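Local coordinates for DUF7790 domain-containing protein (Leptospira interrogans serogroup Icterohaemorrhagiae serovar copenhageni, PDB 6ULO), which is of unknown function but probably sits in the membrane in its natural, untruncated form and carries a domain related to the NADP-binding Rossmann folds, at residues Ala99-Ile104 / Glu140-Val145; Glu127-Ile132 / Val145-Ser150; Arg253-Arg258 / Leu297-Val302. All blocks are in the same frame, centred on the assembly; numbering follows the deposited sequence.

Contact 1: residues Ala99-Ile104 / Glu140-Val145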
loop_
_atom_site.group_PDB
_atom_site.type_symbol
_atom_site.label_atom_id
_atom_site.label_comp_id
_atom_site.label_asym_id
_atom_site.label_seq_id
_atom_site.Cartn_x
_atom_site.Cartn_y
_atom_site.Cartn_z
ATOM N N ALA A 99 2.927 -2.267 12.642
ATOM C CA ALA A 99 1.664 -2.983 12.505
ATOM C C ALA A 99 1.693 -3.856 11.258
ATOM O O ALA A 99 1.173 -4.973 11.268
ATOM C CB ALA A 99 0.479 -2.010 12.505
ATOM N N ASN A 100 2.305 -3.377 10.175
ATOM C CA ASN A 100 2.424 -4.228 9.002
ATOM C C ASN A 100 3.279 -5.461 9.296
ATOM O O ASN A 100 3.024 -6.544 8.760
ATOM C CB ASN A 100 3.006 -3.432 7.836
ATOM C CG ASN A 100 1.995 -2.501 7.194
ATOM O OD1 ASN A 100 0.777 -2.778 7.205
ATOM N ND2 ASN A 100 2.474 -1.420 6.599
ATOM N N THR A 101 4.351 -5.290 10.094
ATOM C CA THR A 101 5.195 -6.417 10.486
ATOM C C THR A 101 4.380 -7.456 11.246
ATOM O O THR A 101 4.522 -8.661 11.014
ATOM C CB THR A 101 6.358 -5.902 11.333
ATOM O OG1 THR A 101 7.153 -4.998 10.559
ATOM C CG2 THR A 101 7.248 -7.062 11.857
ATOM N N ILE A 102 3.503 -7.000 12.139
ATOM C CA ILE A 102 2.602 -7.913 12.840
ATOM C C ILE A 102 1.671 -8.612 11.861
ATOM O O ILE A 102 1.488 -9.828 11.927
ATOM C CB ILE A 102 1.819 -7.160 13.930
ATOM C CG1 ILE A 102 2.782 -6.614 14.986
ATOM C CG2 ILE A 102 0.753 -8.082 14.538
ATOM C CD1 ILE A 102 2.129 -5.604 15.926
ATOM N N THR A 103 1.066 -7.858 10.942
ATOM C CA THR A 103 0.168 -8.470 9.965
ATOM C C THR A 103 0.868 -9.583 9.182
ATOM O O THR A 103 0.278 -10.655 8.951
ATOM C CB THR A 103 -0.362 -7.370 9.052
ATOM O OG1 THR A 103 -1.373 -6.683 9.764
ATOM C CG2 THR A 103 -0.904 -7.885 7.702
ATOM N N ILE A 104 2.130 -9.362 8.782
ATOM C CA ILE A 104 2.837 -10.388 8.027
ATOM C C ILE A 104 3.052 -11.643 8.868
ATOM O O ILE A 104 2.889 -12.770 8.383
ATOM C CB ILE A 104 4.158 -9.795 7.491
ATOM C CG1 ILE A 104 3.834 -8.720 6.450
ATOM C CG2 ILE A 104 5.089 -10.888 6.941
ATOM C CD1 ILE A 104 4.977 -7.761 6.168
ATOM N N GLU A 140 7.678 -6.534 23.348
ATOM C CA GLU A 140 6.790 -5.504 23.879
ATOM C C GLU A 140 6.589 -4.349 22.899
ATOM O O GLU A 140 5.532 -3.721 22.910
ATOM C CB GLU A 140 7.332 -4.974 25.199
ATOM C CG GLU A 140 6.320 -4.215 26.034
ATOM C CD GLU A 140 5.124 -5.055 26.519
ATOM O OE1 GLU A 140 5.137 -6.307 26.491
ATOM O OE2 GLU A 140 4.131 -4.441 26.971
ATOM N N VAL A 141 7.575 -4.056 22.043
ATOM C CA VAL A 141 7.408 -3.035 21.011
ATOM C C VAL A 141 6.173 -3.361 20.193
ATOM O O VAL A 141 5.333 -2.487 19.891
ATOM C CB VAL A 141 8.672 -2.977 20.130
ATOM C CG1 VAL A 141 8.450 -2.130 18.897
ATOM C CG2 VAL A 141 9.872 -2.427 20.939
ATOM N N TYR A 142 6.039 -4.640 19.822
ATOM C CA TYR A 142 4.964 -5.094 18.950
ATOM C C TYR A 142 3.677 -5.339 19.715
ATOM O O TYR A 142 2.597 -5.098 19.168
ATOM C CB TYR A 142 5.431 -6.328 18.158
ATOM C CG TYR A 142 6.678 -5.979 17.370
ATOM C CD1 TYR A 142 6.600 -5.433 16.097
ATOM C CD2 TYR A 142 7.960 -6.138 17.954
ATOM C CE1 TYR A 142 7.765 -5.052 15.417
ATOM C CE2 TYR A 142 9.092 -5.760 17.298
ATOM C CZ TYR A 142 9.007 -5.242 16.037
ATOM O OH TYR A 142 10.191 -4.882 15.428
ATOM N N LYS A 143 3.753 -5.780 20.980
ATOM C CA LYS A 143 2.533 -5.934 21.766
ATOM C C LYS A 143 1.857 -4.589 21.981
ATOM O O LYS A 143 0.626 -4.487 21.928
ATOM C CB LYS A 143 2.826 -6.608 23.111
ATOM C CG LYS A 143 3.277 -8.032 22.982
ATOM C CD LYS A 143 3.595 -8.628 24.360
ATOM C CE LYS A 143 2.874 -9.903 24.607
ATOM N NZ LYS A 143 3.204 -10.473 25.942
ATOM N N LYS A 144 2.647 -3.536 22.220
ATOM C CA LYS A 144 2.074 -2.205 22.360
ATOM C C LYS A 144 1.385 -1.781 21.071
ATOM O O LYS A 144 0.273 -1.254 21.097
ATOM C CB LYS A 144 3.171 -1.201 22.715
ATOM C CG LYS A 144 3.717 -1.288 24.139
ATOM C CD LYS A 144 4.786 -0.207 24.321
ATOM C CE LYS A 144 5.364 -0.213 25.697
ATOM N NZ LYS A 144 4.265 -0.215 26.671
ATOM N N VAL A 145 2.044 -1.993 19.929
ATOM C CA VAL A 145 1.428 -1.671 18.637
ATOM C C VAL A 145 0.140 -2.462 18.447
ATOM O O VAL A 145 -0.884 -1.904 18.019
ATOM C CB VAL A 145 2.423 -1.876 17.472
ATOM C CG1 VAL A 145 1.688 -1.753 16.126
ATOM C CG2 VAL A 145 3.539 -0.868 17.556
#
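Ile102 drives its CD1 methyl against the backbone of Tyr142, 3.3 Å from Tyr142 O, and this is the tightest point of the crossing. The axes of segments 99-104 and 140-145 pass 9.8 Å apart, almost perpendicular at a signed crossing angle of -96°, so only about one turn of each can meet the other. On Ile102 the outer branch does the work: CG1 lies beside the backbone N, and with chi2 at 167° the chain runs straight on to CD1. There the methyl also packs against Val145 CG1 at 3.9 Å, while CG1 comes up to the edge of the Tyr142 ring, near its plane and 4.1 Å from CD1 of that ring. Beside this wedge Val145 CG1 reaches the Ala99 backbone, 3.7 Å from Ala99 N and 3.8 Å from Ala99 CB, the small alanine letting the valine approach the main chain.

The other flank is looser and partly reached by solvent. Thr101 offers only its CG2 methyl, 4.1 Å from Tyr142 CE1 and oblique to the ring, while its OG1 turns back to bond Val97 O in its own helix. The two segments meet by van der Waals packing, methyls resting on side chains and backbone atoms. The Tyr142 ring is fixed by more than these partners: Val141 CG1 lies over the rim of one face, Phe136 stacks with it and His98 meets it edge-to-face. Around the crossing, helix 125-135 covers Tyr142 through Ile132, Ala99 touches Thr46, and Thr101 rests on Pro193, linking helix 94-109 to the outermost strand 191-195.

Contact 2: residues Glu127-Ile132 / Val145-Ser150; sequences EALELI and VYKQAS
Tyr146 turns one side of its ring to Ala128, Leu129 and Ile132 and carries most of the contact from its own helix. CG is anti to the backbone N (chi1 180°), which carries it toward helix 125-135; chi2 then sets the turn of the ring. Leu129 holds CG anti to its carbonyl carbon (chi1 -68°), and from there CD2 comes in obliquely, 3.9 Å from Tyr146 CD2. Ala128 CB approaches obliquely toward the hydroxyl end, 3.8 Å from Tyr146 CE1. Ile132 meets the root of the tyrosine, its CD1 4.1 Å from Tyr146 CB. The other Leu129 methyl, CD1, lies 3.9 Å from CE of Lys147, whose extended aliphatic chain crosses the leucine at about a right angle on the exposed margin.

On the opposite side of the ring, Ser150 CB lies 3.8 Å above the plane, offset toward the rim. Its OG bonds Tyr146 O at 2.8 Å, on the opposite face of that carbonyl plane from Ser150 N, so the carbonyl is gripped twice. The phenol OH is held by Leu119 O and Arg154 NH2, and Trp120 lies nearly parallel to the ring. The segments run roughly antiparallel, at 145°, and with a three-residue connection helices 125-135 and 139-166 form a helical hairpin.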
loop_
_atom_site.group_PDB
_atom_site.type_symbol
_atom_site.label_atom_id
_atom_site.label_comp_id
_atom_site.label_asym_id
_atom_site.label_seq_id
_atom_site.Cartn_x
_atom_site.Cartn_y
_atom_site.Cartn_z
ATOM N N GLU A 127 -3.959 -15.489 21.987
ATOM C CA GLU A 127 -3.067 -16.244 21.109
ATOM C C GLU A 127 -2.150 -15.328 20.305
ATOM O O GLU A 127 -0.953 -15.606 20.149
ATOM C CB GLU A 127 -3.911 -17.056 20.137
ATOM C CG GLU A 127 -3.072 -17.898 19.209
ATOM C CD GLU A 127 -3.897 -18.754 18.274
ATOM O OE1 GLU A 127 -5.138 -18.809 18.433
ATOM O OE2 GLU A 127 -3.291 -19.372 17.380
ATOM N N ALA A 128 -2.694 -14.225 19.791
ATOM C CA ALA A 128 -1.889 -13.286 19.006
ATOM C C ALA A 128 -0.746 -12.706 19.836
ATOM O O ALA A 128 0.398 -12.594 19.360
ATOM C CB ALA A 128 -2.786 -12.173 18.454
ATOM N N LEU A 129 -1.041 -12.294 21.068
ATOM C CA LEU A 129 -0.008 -11.718 21.918
ATOM C C LEU A 129 1.032 -12.757 22.333
ATOM O O LEU A 129 2.220 -12.437 22.423
ATOM C CB LEU A 129 -0.634 -11.024 23.131
ATOM C CG LEU A 129 -1.432 -9.760 22.795
ATOM C CD1 LEU A 129 -2.190 -9.318 24.029
ATOM C CD2 LEU A 129 -0.512 -8.627 22.306
ATOM N N GLU A 130 0.621 -14.009 22.520
ATOM C CA GLU A 130 1.596 -15.064 22.773
ATOM C C GLU A 130 2.484 -15.327 21.557
ATOM O O GLU A 130 3.688 -15.571 21.693
ATOM C CB GLU A 130 0.848 -16.342 23.148
ATOM C CG GLU A 130 0.152 -16.315 24.526
ATOM C CD GLU A 130 -0.861 -17.464 24.780
ATOM O OE1 GLU A 130 -1.127 -18.300 23.875
ATOM O OE2 GLU A 130 -1.395 -17.520 25.913
ATOM N N LEU A 131 1.923 -15.249 20.353
ATOM C CA LEU A 131 2.712 -15.429 19.143
ATOM C C LEU A 131 3.720 -14.297 19.003
ATOM O O LEU A 131 4.899 -14.533 18.694
ATOM C CB LEU A 131 1.791 -15.468 17.931
ATOM C CG LEU A 131 2.456 -15.468 16.560
ATOM C CD1 LEU A 131 3.361 -16.668 16.425
ATOM C CD2 LEU A 131 1.384 -15.477 15.468
ATOM N N ILE A 132 3.293 -13.055 19.256
ATOM C CA ILE A 132 4.247 -11.947 19.237
ATOM C C ILE A 132 5.345 -12.189 20.268
ATOM O O ILE A 132 6.536 -11.961 19.993
ATOM C CB ILE A 132 3.540 -10.600 19.462
ATOM C CG1 ILE A 132 2.696 -10.255 18.231
ATOM C CG2 ILE A 132 4.559 -9.491 19.767
ATOM C CD1 ILE A 132 1.671 -9.137 18.464
ATOM N N VAL A 145 2.044 -1.993 19.929
ATOM C CA VAL A 145 1.428 -1.671 18.637
ATOM C C VAL A 145 0.140 -2.462 18.447
ATOM O O VAL A 145 -0.884 -1.904 18.019
ATOM C CB VAL A 145 2.423 -1.876 17.472
ATOM C CG1 VAL A 145 1.688 -1.753 16.126
ATOM C CG2 VAL A 145 3.539 -0.868 17.556
ATOM N N TYR A 146 0.147 -3.754 18.784
ATOM C CA TYR A 146 -1.071 -4.557 18.656
ATOM C C TYR A 146 -2.205 -3.932 19.448
ATOM O O TYR A 146 -3.321 -3.775 18.943
ATOM C CB TYR A 146 -0.824 -5.995 19.150
ATOM C CG TYR A 146 -2.071 -6.855 19.041
ATOM C CD1 TYR A 146 -2.237 -7.739 17.971
ATOM C CD2 TYR A 146 -3.063 -6.816 20.018
ATOM C CE1 TYR A 146 -3.402 -8.517 17.846
ATOM C CE2 TYR A 146 -4.225 -7.589 19.913
ATOM C CZ TYR A 146 -4.375 -8.443 18.831
ATOM O OH TYR A 146 -5.518 -9.211 18.745
ATOM N N LYS A 147 -1.930 -3.543 20.688
ATOM C CA LYS A 147 -2.971 -2.992 21.549
ATOM C C LYS A 147 -3.456 -1.631 21.074
ATOM O O LYS A 147 -4.645 -1.333 21.190
ATOM C CB LYS A 147 -2.488 -2.950 22.988
ATOM C CG LYS A 147 -2.293 -4.343 23.516
ATOM C CD LYS A 147 -1.567 -4.321 24.849
ATOM C CE LYS A 147 -1.160 -5.720 25.274
ATOM N NZ LYS A 147 -0.419 -5.719 26.560
ATOM N N GLN A 148 -2.581 -0.815 20.492
ATOM C CA GLN A 148 -3.014 0.471 19.952
ATOM C C GLN A 148 -3.824 0.281 18.680
ATOM O O GLN A 148 -4.815 0.986 18.453
ATOM C CB GLN A 148 -1.781 1.284 19.592
ATOM C CG GLN A 148 -1.002 1.822 20.734
ATOM C CD GLN A 148 0.264 2.471 20.248
ATOM O OE1 GLN A 148 1.160 1.796 19.744
ATOM N NE2 GLN A 148 0.317 3.787 20.323
ATOM N N ALA A 149 -3.371 -0.605 17.796
ATOM C CA ALA A 149 -3.926 -0.705 16.449
ATOM C C ALA A 149 -5.167 -1.583 16.401
ATOM O O ALA A 149 -6.088 -1.309 15.627
ATOM C CB ALA A 149 -2.880 -1.282 15.494
ATOM N N SER A 150 -5.213 -2.634 17.207
ATOM C CA SER A 150 -6.292 -3.619 17.069
ATOM C C SER A 150 -7.716 -3.057 17.138
ATOM O O SER A 150 -8.562 -3.507 16.348
ATOM C CB SER A 150 -6.067 -4.838 17.988
ATOM O OG SER A 150 -6.024 -4.461 19.345
#

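Contact 3: residues Arg253-Arg258 / Leu297-Val302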
loop_
_atom_site.group_PDB
_atom_site.type_symbol
_atom_site.label_atom_id
_atom_site.label_comp_id
_atom_site.label_asym_id
_atom_site.label_seq_id
_atom_site.Cartn_x
_atom_site.Cartn_y
_atom_site.Cartn_z
ATOM N N ARG A 253 -4.056 6.729 -6.308
ATOM C CA ARG A 253 -4.158 7.765 -5.285
ATOM C C ARG A 253 -5.636 8.047 -5.035
ATOM O O ARG A 253 -6.522 7.628 -5.796
ATOM C CB ARG A 253 -3.455 9.077 -5.716
ATOM C CG ARG A 253 -4.114 9.746 -6.914
ATOM C CD ARG A 253 -3.598 11.134 -7.184
ATOM N NE ARG A 253 -2.181 11.169 -7.546
ATOM C CZ ARG A 253 -1.697 11.079 -8.782
ATOM N NH1 ARG A 253 -2.499 10.883 -9.818
ATOM N NH2 ARG A 253 -0.373 11.178 -8.987
ATOM N N THR A 254 -5.875 8.797 -3.971
ATOM C CA THR A 254 -7.188 9.380 -3.727
ATOM C C THR A 254 -7.020 10.870 -3.463
ATOM O O THR A 254 -5.931 11.353 -3.117
ATOM C CB THR A 254 -7.845 8.738 -2.497
ATOM O OG1 THR A 254 -6.938 8.768 -1.384
ATOM C CG2 THR A 254 -8.237 7.324 -2.794
ATOM N N ILE A 255 -8.122 11.605 -3.654
ATOM C CA ILE A 255 -8.203 13.011 -3.276
ATOM C C ILE A 255 -9.513 13.256 -2.539
ATOM O O ILE A 255 -10.434 12.438 -2.545
ATOM C CB ILE A 255 -8.061 14.001 -4.453
ATOM C CG1 ILE A 255 -9.192 13.807 -5.474
ATOM C CG2 ILE A 255 -6.600 13.975 -5.021
ATOM C CD1 ILE A 255 -9.345 15.041 -6.402
ATOM N N SER A 256 -9.577 14.428 -1.904
ATOM C CA SER A 256 -10.753 14.754 -1.103
ATOM C C SER A 256 -11.164 16.211 -1.231
ATOM O O SER A 256 -11.937 16.687 -0.400
ATOM C CB SER A 256 -10.497 14.378 0.369
ATOM O OG SER A 256 -9.400 15.103 0.911
ATOM N N VAL A 257 -10.657 16.917 -2.231
ATOM C CA VAL A 257 -10.952 18.324 -2.450
ATOM C C VAL A 257 -11.586 18.459 -3.828
ATOM O O VAL A 257 -11.538 17.556 -4.659
ATOM C CB VAL A 257 -9.686 19.207 -2.343
ATOM C CG1 VAL A 257 -9.053 19.064 -0.985
ATOM C CG2 VAL A 257 -8.700 18.824 -3.411
ATOM N N ARG A 258 -12.180 19.632 -4.065
ATOM C CA ARG A 258 -12.856 19.948 -5.327
ATOM C C ARG A 258 -13.829 18.847 -5.728
ATOM O O ARG A 258 -13.800 18.332 -6.843
ATOM C CB ARG A 258 -11.868 20.272 -6.454
ATOM C CG ARG A 258 -11.084 21.576 -6.263
ATOM C CD ARG A 258 -12.011 22.802 -6.201
ATOM N NE ARG A 258 -12.901 22.953 -7.356
ATOM C CZ ARG A 258 -12.567 23.575 -8.484
ATOM N NH1 ARG A 258 -11.336 24.037 -8.648
ATOM N NH2 ARG A 258 -13.448 23.705 -9.465
ATOM N N LEU A 297 3.236 22.448 -8.469
ATOM C CA LEU A 297 2.392 21.338 -8.905
ATOM C C LEU A 297 2.063 20.399 -7.756
ATOM O O LEU A 297 2.920 20.047 -6.936
ATOM C CB LEU A 297 3.107 20.537 -10.001
ATOM C CG LEU A 297 2.287 19.435 -10.670
ATOM C CD1 LEU A 297 1.161 20.083 -11.502
ATOM C CD2 LEU A 297 3.206 18.547 -11.518
ATOM N N ARG A 298 0.801 19.987 -7.728
ATOM C CA ARG A 298 0.236 19.082 -6.738
ATOM C C ARG A 298 -0.669 18.101 -7.467
ATOM O O ARG A 298 -1.079 18.353 -8.602
ATOM C CB ARG A 298 -0.648 19.857 -5.740
ATOM C CG ARG A 298 0.122 20.673 -4.723
ATOM C CD ARG A 298 -0.776 21.692 -4.011
ATOM N NE ARG A 298 -0.036 22.490 -3.041
ATOM C CZ ARG A 298 0.176 22.158 -1.771
ATOM N NH1 ARG A 298 -0.308 21.025 -1.275
ATOM N NH2 ARG A 298 0.863 22.973 -0.983
ATOM N N SER A 299 -1.008 16.984 -6.801
ATOM C CA SER A 299 -1.865 15.984 -7.448
ATOM C C SER A 299 -3.187 16.590 -7.943
ATOM O O SER A 299 -3.695 16.178 -8.989
ATOM C CB SER A 299 -2.123 14.782 -6.529
ATOM O OG SER A 299 -2.799 15.163 -5.355
ATOM N N LEU A 300 -3.767 17.551 -7.208
ATOM C CA LEU A 300 -5.033 18.129 -7.648
ATOM C C LEU A 300 -4.880 18.757 -9.031
ATOM O O LEU A 300 -5.698 18.530 -9.933
ATOM C CB LEU A 300 -5.513 19.166 -6.631
ATOM C CG LEU A 300 -6.732 20.011 -7.065
ATOM C CD1 LEU A 300 -7.987 19.136 -7.299
ATOM C CD2 LEU A 300 -6.985 21.107 -6.029
ATOM N N GLN A 301 -3.820 19.534 -9.217
ATOM C CA GLN A 301 -3.598 20.177 -10.505
ATOM C C GLN A 301 -3.335 19.156 -11.609
ATOM O O GLN A 301 -3.803 19.313 -12.739
ATOM C CB GLN A 301 -2.449 21.177 -10.389
ATOM C CG GLN A 301 -2.126 21.852 -11.720
ATOM C CD GLN A 301 -1.011 22.877 -11.621
ATOM O OE1 GLN A 301 -0.443 23.107 -10.553
ATOM N NE2 GLN A 301 -0.686 23.492 -12.749
ATOM N N VAL A 302 -2.580 18.095 -11.305
ATOM C CA VAL A 302 -2.404 16.997 -12.257
ATOM C C VAL A 302 -3.757 16.463 -12.726
ATOM O O VAL A 302 -3.975 16.208 -13.919
ATOM C CB VAL A 302 -1.539 15.895 -11.610
ATOM C CG1 VAL A 302 -1.486 14.634 -12.485
ATOM C CG2 VAL A 302 -0.127 16.427 -11.336
HETATM O O HOH W 1 -3.691 12.902 -3.963
#
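Leu300 packs its two methyls against Val257 and Arg258, crossing the valine obliquely and the arginine at about a right angle. CD2 lies 3.9 Å from Val257 CG2, and CD1 lies 4.1 Å from Arg258 CG, so it is the arginine's aliphatic stem that packs here; its charged end turns to Asp260. Leu300 CG is anti to the backbone N (chi1 171°), which carries the branch off the helix toward the chain just past the strand. Ile255 CD1 closes the inner side more distantly, 4.4 Å from Leu300 CD1.

The preceding residue, Ser299, faces the strand itself. Its CB sits 3.8 Å from Arg253 NE, oblique to the guanidinium, and its OG is 4.0 Å from Ile255 CG2. Ser299 OG also meets a water at 2.8 Å, which in turn donates to Thr254 O at 2.9 Å and so bridges helix and strand. The Arg253 chain bends at chi3 (64°), which places NE near Ser299; NE forms a salt bridge with Glu227, NH1 bonds Gln281, and the guanidinium makes a cation-pi contact with Phe286. The arrangement is the start of helix 299-306 lying against the end of strand 249-255, consistent with a Rossmann-like sheet flanked by helices.

Contacts 1 and 2 belong together: both use helix 139-166, share Val145 and lie with centres 6 Å apart, the Tyr142 CB to Ile132 CG2 approach being 3.7 Å. Both are buried, largely apolar helix-on-helix packing, though contact 1 is a near-perpendicular crossing and contact 2 a hairpin pairing with a lysine at its exposed edge. Contact 3 stands apart on the opposite side of the chain's centre, its centre about 32 Å from that of contact 1 and 36 Å from that of contact 2. It joins a strand end to a helix start, is only partly buried, and mixes aliphatic packing with two arginine side chains and a bridging water.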